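Local atomic coordinates of xylulokinase (Brucella ovis, PDB entry 5VM1), a protein that probably catalyses the ATP-dependent phosphorylation of D-xylulose to D-xylulose 5-phosphate, as a member of the FGGY family of carbohydrate kinases. Residues Ser247-Met251 / Gly252-Pro256; Asp179-Thr183 / Ser184-Thr188; Gly219-Arg222 / Ala223-Ala227. All blocks are in the same frame, centred on the assembly; numbering follows the deposited sequence.

Contact 1 of 3, residues Ser247-Met251 / Gly252-Pro256; sequences SACGM and GTVKP
Ala248 and Thr253 meet across the end of helix 243-251 through both backbone and side chains. The amide of Thr253 gives its hydrogen to Ala248 O, with N and O 2.8 Å apart and the donor tilted 26° from the carbonyl plane. Beside this bond the two CB atoms lie 4.0 Å apart, and Ala248 CB also rests against the carbonyl oxygen of Thr253. Met251 runs alongside Thr253, its CB 3.6 Å from Thr253 OG1; a CG set opposite the backbone N (chi1 -156°) and further bends at chi2 and chi3 lead the thioether away from the loop. Between them Gly252 takes positive phi (82°). With the six-to-one bond from Thr253 to Ala248 this gives the glycine turn and outer bond of a Schellman-type helix ending. Thr253 then centres an inverse gamma turn, closed by a weak bond from Val254 N to Gly252 O. Val254 CG1 turns back toward Cys249 SG, 4.4 Å away. Further out, Phe260 and Phe270 cover Ala248 and Thr253, while His289 NE2 bonds to Thr253 O and Arg439 NH1 to Cys249 O.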
loop_
_atom_site.group_PDB
_atom_site.type_symbol
_atom_site.label_atom_id
_atom_site.label_comp_id
_atom_site.label_asym_id
_atom_site.label_seq_id
_atom_site.Cartn_x
_atom_site.Cartn_y
_atom_site.Cartn_z
ATOM N N SER A 247 2.724 -3.056 -5.961
ATOM C CA SER A 247 4.096 -3.098 -5.474
ATOM C C SER A 247 4.555 -4.533 -5.275
ATOM O O SER A 247 5.659 -4.906 -5.689
ATOM C CB SER A 247 4.160 -2.313 -4.167
ATOM O OG SER A 247 5.435 -1.810 -3.932
ATOM N N ALA A 248 3.682 -5.365 -4.690
ATOM C CA ALA A 248 3.995 -6.773 -4.454
ATOM C C ALA A 248 4.199 -7.545 -5.758
ATOM O O ALA A 248 5.077 -8.413 -5.832
ATOM C CB ALA A 248 2.886 -7.422 -3.627
ATOM N N CYS A 249 3.412 -7.234 -6.801
ATOM C CA CYS A 249 3.661 -7.820 -8.119
ATOM C C CYS A 249 5.001 -7.383 -8.674
ATOM O O CYS A 249 5.696 -8.170 -9.313
ATOM C CB CYS A 249 2.567 -7.439 -9.113
ATOM S SG CYS A 249 0.984 -8.242 -8.875
ATOM N N GLY A 250 5.393 -6.132 -8.430
ATOM C CA GLY A 250 6.716 -5.699 -8.847
ATOM C C GLY A 250 7.826 -6.410 -8.099
ATOM O O GLY A 250 8.911 -6.619 -8.642
ATOM N N MET A 251 7.568 -6.799 -6.855
ATOM C CA MET A 251 8.571 -7.413 -6.004
ATOM C C MET A 251 8.608 -8.930 -6.089
ATOM O O MET A 251 9.541 -9.532 -5.549
ATOM C CB MET A 251 8.309 -7.049 -4.549
ATOM C CG MET A 251 9.551 -7.135 -3.711
ATOM S SD MET A 251 10.220 -5.492 -3.709
ATOM C CE MET A 251 8.738 -4.707 -2.995
ATOM N N GLY A 252 7.642 -9.562 -6.756
ATOM C CA GLY A 252 7.545 -11.009 -6.748
ATOM C C GLY A 252 6.864 -11.585 -5.526
ATOM O O GLY A 252 6.955 -12.801 -5.296
ATOM N N THR A 253 6.178 -10.764 -4.734
ATOM C CA THR A 253 5.521 -11.249 -3.526
ATOM C C THR A 253 4.084 -11.674 -3.848
ATOM O O THR A 253 3.114 -10.977 -3.572
ATOM C CB THR A 253 5.557 -10.178 -2.453
ATOM O OG1 THR A 253 6.869 -9.626 -2.405
ATOM C CG2 THR A 253 5.227 -10.785 -1.125
ATOM N N VAL A 254 3.966 -12.840 -4.478
ATOM C CA VAL A 254 2.666 -13.334 -4.917
ATOM C C VAL A 254 2.422 -14.784 -4.487
ATOM O O VAL A 254 1.285 -15.270 -4.544
ATOM C CB VAL A 254 2.531 -13.174 -6.440
ATOM C CG1 VAL A 254 2.612 -11.725 -6.823
ATOM C CG2 VAL A 254 3.622 -13.940 -7.133
ATOM N N LYS A 255 3.526 -15.528 -4.029
ATOM C CA LYS A 255 3.255 -16.906 -3.592
ATOM C C LYS A 255 3.028 -16.971 -2.089
ATOM O O LYS A 255 3.539 -16.128 -1.346
ATOM C CB LYS A 255 4.415 -17.838 -3.947
ATOM C CG LYS A 255 4.570 -18.135 -5.438
ATOM C CD LYS A 255 5.487 -19.325 -5.693
ATOM C CE LYS A 255 6.964 -19.004 -5.492
ATOM N NZ LYS A 255 7.821 -20.106 -6.085
ATOM N N PRO A 256 2.237 -17.940 -1.624
ATOM C CA PRO A 256 1.927 -18.015 -0.189
ATOM C C PRO A 256 3.166 -18.092 0.691
ATOM O O PRO A 256 4.096 -18.871 0.446
ATOM C CB PRO A 256 1.069 -19.278 -0.075
ATOM C CG PRO A 256 0.441 -19.428 -1.392
ATOM C CD PRO A 256 1.303 -18.744 -2.422
#

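Contact 2 of 3, residues Asp179-Thr183 / Ser184-Thr188; sequences DSAGT and SWLDT
The indole of Trp185 carries Thr183 O over one face, 4.1 Å above the ring plane and displaced toward the rim. On the six-membered ring, CE3 comes 3.5 Å from Thr183 CB, so the threonine methine packs against the benzene-ring side of the indole while its hydroxyl reaches the backbone. Trp193 of strand 192-193 and Leu141 of helix 137-147 also touch the Trp185 side chain, and its NE1 bonds to Thr201 OG1.

Thr183 OG1 occupies the place between its own backbone N and carbonyl carbon (chi1 66°), and from there it serves two partners. It donates to Ser180 O, 2.7 Å from OG1 and in the plane of that carbonyl, and accepts from Trp185 N at 2.9 Å along a fairly straight N-H (158°). The second bond, from the amide two residues on, makes an ST turn; the first crosses the type I beta turn of Ser180-Thr183, whose own bond from Thr183 N ends on the same Ser180 O. Ser184, with positive phi, follows the turn and lets the chain bring Leu186 back beside Ala181.

Leu186 points back at the turn. Its CD2 sits 3.7 Å from Ala181 CB, its CD1 touches Ser180 CB at 4.1 Å, and Thr188 CG2 comes to Ala181 CB from another direction at 4.1 Å. Phe287 and Cys288 of strand 285-288 border this apolar patch.

Gly182 O, within the turn, is hydrogen-bonded to His88 ND1, a residue predicted to bind substrate. With one hydroxyl both giving and accepting, its rotation is largely fixed and the buried Ser180 carbonyl gains a second donor; the turn that presents Gly182 O to His88 is thereby held in shape, consistent with a second-shell part in the sugar site.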
loop_
_atom_site.group_PDB
_atom_site.type_symbol
_atom_site.label_atom_id
_atom_site.label_comp_id
_atom_site.label_asym_id
_atom_site.label_seq_id
_atom_site.Cartn_x
_atom_site.Cartn_y
_atom_site.Cartn_z
ATOM N N ASP A 179 -7.951 -3.654 -5.532
ATOM C CA ASP A 179 -8.281 -2.278 -5.238
ATOM C C ASP A 179 -9.681 -2.188 -4.669
ATOM O O ASP A 179 -9.939 -1.392 -3.757
ATOM C CB ASP A 179 -8.140 -1.455 -6.524
ATOM C CG ASP A 179 -7.536 -0.056 -6.301
ATOM O OD1 ASP A 179 -7.325 0.401 -5.142
ATOM O OD2 ASP A 179 -7.218 0.569 -7.337
ATOM N N SER A 180 -10.576 -3.034 -5.161
ATOM C CA SER A 180 -11.947 -2.964 -4.715
ATOM C C SER A 180 -12.169 -3.596 -3.350
ATOM O O SER A 180 -13.122 -3.209 -2.659
ATOM C CB SER A 180 -12.830 -3.584 -5.784
ATOM O OG SER A 180 -13.038 -2.631 -6.818
ATOM N N ALA A 181 -11.281 -4.494 -2.908
ATOM C CA ALA A 181 -11.356 -4.997 -1.536
ATOM C C ALA A 181 -11.099 -3.890 -0.522
ATOM O O ALA A 181 -11.450 -4.045 0.654
ATOM C CB ALA A 181 -10.376 -6.155 -1.311
ATOM N N GLY A 182 -10.478 -2.800 -0.946
ATOM C CA GLY A 182 -10.300 -1.620 -0.134
ATOM C C GLY A 182 -11.464 -0.650 -0.110
ATOM O O GLY A 182 -11.364 0.414 0.496
ATOM N N THR A 183 -12.593 -0.991 -0.702
ATOM C CA THR A 183 -13.726 -0.080 -0.674
ATOM C C THR A 183 -14.614 -0.298 0.527
ATOM O O THR A 183 -15.356 0.616 0.905
ATOM C CB THR A 183 -14.591 -0.254 -1.930
ATOM O OG1 THR A 183 -15.177 -1.559 -1.909
ATOM C CG2 THR A 183 -13.763 -0.112 -3.185
ATOM N N SER A 184 -14.493 -1.463 1.158
ATOM C CA SER A 184 -15.397 -1.971 2.181
ATOM C C SER A 184 -16.787 -2.256 1.630
ATOM O O SER A 184 -17.739 -2.361 2.388
ATOM C CB SER A 184 -15.464 -1.025 3.373
ATOM O OG SER A 184 -14.202 -1.006 4.005
ATOM N N TRP A 185 -16.910 -2.396 0.310
ATOM C CA TRP A 185 -18.112 -2.902 -0.335
ATOM C C TRP A 185 -17.962 -4.305 -0.919
ATOM O O TRP A 185 -18.962 -4.872 -1.383
ATOM C CB TRP A 185 -18.556 -1.957 -1.456
ATOM C CG TRP A 185 -19.078 -0.637 -1.026
ATOM C CD1 TRP A 185 -20.050 -0.396 -0.097
ATOM C CD2 TRP A 185 -18.719 0.627 -1.571
ATOM N NE1 TRP A 185 -20.302 0.959 -0.013
ATOM C CE2 TRP A 185 -19.502 1.608 -0.913
ATOM C CE3 TRP A 185 -17.806 1.031 -2.541
ATOM C CZ2 TRP A 185 -19.383 2.966 -1.187
ATOM C CZ3 TRP A 185 -17.689 2.390 -2.819
ATOM C CH2 TRP A 185 -18.467 3.340 -2.136
ATOM N N LEU A 186 -16.748 -4.860 -0.937
ATOM C CA LEU A 186 -16.457 -6.147 -1.564
ATOM C C LEU A 186 -16.608 -7.323 -0.586
ATOM O O LEU A 186 -16.238 -7.226 0.587
ATOM C CB LEU A 186 -15.036 -6.138 -2.129
ATOM C CG LEU A 186 -14.736 -7.230 -3.160
ATOM C CD1 LEU A 186 -15.107 -6.763 -4.585
ATOM C CD2 LEU A 186 -13.301 -7.642 -3.078
ATOM N N ASP A 187 -17.185 -8.428 -1.067
ATOM C CA ASP A 187 -17.085 -9.706 -0.356
ATOM C C ASP A 187 -15.700 -10.266 -0.701
ATOM O O ASP A 187 -15.509 -10.938 -1.714
ATOM C CB ASP A 187 -18.221 -10.657 -0.745
ATOM C CG ASP A 187 -18.283 -11.924 0.137
ATOM O OD1 ASP A 187 -17.231 -12.421 0.577
ATOM O OD2 ASP A 187 -19.391 -12.447 0.387
ATOM N N THR A 188 -14.710 -9.964 0.145
ATOM C CA THR A 188 -13.321 -10.274 -0.195
ATOM C C THR A 188 -13.115 -11.760 -0.464
ATOM O O THR A 188 -12.406 -12.129 -1.404
ATOM C CB THR A 188 -12.400 -9.814 0.929
ATOM O OG1 THR A 188 -12.757 -8.489 1.288
ATOM C CG2 THR A 188 -10.952 -9.830 0.484
#

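Contact 3 of 3, residues Gly219-Arg222 / Ala223-Ala227; sequences GCLR and AELAA
Arg222 O receives two amides of the helix that follows it. Ala226 N supplies the main bond, 2.8 Å from Arg222 O, in the carbonyl plane and with an N-H angle of 155°. Leu225 N adds a weak one at 3.0 Å, its hydrogen pointing well off the line. Arg222 O thus accepts the first i to i+4 bond of helix 223-228.

The side chain of the same arginine folds back over that turn. A bend at chi3 (-54°) brings the guanidinium round to Glu224, where NH1 and OE2 form a salt bridge. OE2 lies at the guanidinium edge, near its plane, but the carboxylate is turned 83° from it, so the two groups meet through one oxygen and not as a flat two-pronged pair. The very short separation of NH1 and OE2 is doubtful at this resolution. Glu224 reaches back by a chain bent at chi2, and OE1 leans on Arg222 CB at 3.5 Å. Over one face of the guanidinium lies Leu225 CG, with Leu225 CD1 3.6 Å from NH2. That nitrogen also bonds to Trp168 O in helix 161-170, tying the turn to a neighbouring helix.

Leu221 packs on Leu225 as well. Its side chain crosses that of Leu225 at about a right angle, CD1 lying 3.8 Å from Leu225 CB, and CD2 approaches Ala226 CA at 4.0 Å. Val235 also touches Leu221.

Glu224, in the first turn, may interact favourably with the positive end of the helix dipole as well as with the arginine. Arg222 holds the N-cap position, and Leu221 with Ala226 resembles a hydrophobic staple: the junction is a compact strand-to-helix connection leaving strand 217-220, an edge strand of the six-stranded sheet.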
loop_
_atom_site.group_PDB
_atom_site.type_symbol
_atom_site.label_atom_id
_atom_site.label_comp_id
_atom_site.label_asym_id
_atom_site.label_seq_id
_atom_site.Cartn_x
_atom_site.Cartn_y
_atom_site.Cartn_z
ATOM N N GLY A 219 -10.249 -3.793 -20.770
ATOM C CA GLY A 219 -10.432 -2.652 -21.638
ATOM C C GLY A 219 -9.350 -2.567 -22.701
ATOM O O GLY A 219 -8.285 -3.189 -22.610
ATOM N N CYS A 220 -9.661 -1.804 -23.748
ATOM C CA CYS A 220 -8.726 -1.483 -24.812
ATOM C C CYS A 220 -8.543 0.028 -24.859
ATOM O O CYS A 220 -9.466 0.790 -24.560
ATOM C CB CYS A 220 -9.230 -2.012 -26.175
ATOM S SG CYS A 220 -9.354 -3.816 -26.273
ATOM N N LEU A 221 -7.343 0.465 -25.223
ATOM C CA LEU A 221 -7.079 1.894 -25.336
ATOM C C LEU A 221 -7.954 2.537 -26.411
ATOM O O LEU A 221 -8.068 2.020 -27.528
ATOM C CB LEU A 221 -5.599 2.115 -25.640
ATOM C CG LEU A 221 -5.080 3.549 -25.717
ATOM C CD1 LEU A 221 -5.251 4.286 -24.388
ATOM C CD2 LEU A 221 -3.617 3.515 -26.160
ATOM N N ARG A 222 -8.569 3.672 -26.067
ATOM C CA ARG A 222 -9.438 4.379 -27.003
ATOM C C ARG A 222 -8.659 4.799 -28.244
ATOM O O ARG A 222 -7.501 5.219 -28.158
ATOM C CB ARG A 222 -10.081 5.601 -26.325
ATOM C CG ARG A 222 -11.373 5.274 -25.561
ATOM C CD ARG A 222 -12.122 6.503 -25.001
ATOM N NE ARG A 222 -11.273 7.356 -24.180
ATOM C CZ ARG A 222 -10.949 8.612 -24.461
ATOM N NH1 ARG A 222 -11.415 9.207 -25.547
ATOM N NH2 ARG A 222 -10.164 9.286 -23.633
ATOM N N ALA A 223 -9.321 4.712 -29.403
ATOM C CA ALA A 223 -8.644 4.966 -30.673
ATOM C C ALA A 223 -8.058 6.378 -30.748
ATOM O O ALA A 223 -6.944 6.560 -31.261
ATOM C CB ALA A 223 -9.600 4.702 -31.831
ATOM N N GLU A 224 -8.782 7.390 -30.246
ATOM C CA GLU A 224 -8.248 8.756 -30.283
ATOM C C GLU A 224 -6.922 8.838 -29.530
ATOM O O GLU A 224 -6.017 9.582 -29.929
ATOM C CB GLU A 224 -9.267 9.764 -29.738
ATOM C CG GLU A 224 -9.853 9.438 -28.366
ATOM C CD GLU A 224 -11.157 8.642 -28.435
ATOM O OE1 GLU A 224 -11.154 7.523 -28.996
ATOM O OE2 GLU A 224 -12.186 9.137 -27.913
ATOM N N LEU A 225 -6.795 8.085 -28.427
ATOM C CA LEU A 225 -5.543 8.035 -27.680
ATOM C C LEU A 225 -4.506 7.150 -28.367
ATOM O O LEU A 225 -3.310 7.461 -28.334
ATOM C CB LEU A 225 -5.800 7.525 -26.260
ATOM C CG LEU A 225 -6.553 8.510 -25.383
ATOM C CD1 LEU A 225 -6.891 7.885 -24.077
ATOM C CD2 LEU A 225 -5.672 9.717 -25.184
ATOM N N ALA A 226 -4.944 6.058 -29.001
ATOM C CA ALA A 226 -4.016 5.206 -29.741
ATOM C C ALA A 226 -3.336 5.965 -30.876
ATOM O O ALA A 226 -2.181 5.675 -31.211
ATOM C CB ALA A 226 -4.746 3.976 -30.286
ATOM N N ALA A 227 -4.030 6.934 -31.476
ATOM C CA ALA A 227 -3.437 7.745 -32.531
ATOM C C ALA A 227 -2.700 8.961 -31.996
ATOM O O ALA A 227 -1.775 9.452 -32.650
ATOM C CB ALA A 227 -4.515 8.206 -33.520
#

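Overall arrangement
Along the chain the order is contact 2, contact 3, contact 1. Centre to centre, about 28 Å separate contacts 2 and 3, both in the N-terminal FGGY domain, about 20 Å contacts 1 and 2, and about 29 Å contacts 1 and 3; no two touch. Contact 3 leaves strand 217-220, at the edge of the six-stranded sheet beside strand 236-242, which runs into helix 243-251. Contact 1 ends that helix before strand 259-263 of the seven-stranded sheet, at the passage between the two halves of this actin-like kinase. Contacts 1 and 2 are buried, contact 2 against the predicted substrate-binding His88 and contact 1 about 10 Å, between side chains, from the predicted proton acceptor Asp243; contact 3 lies at the surface.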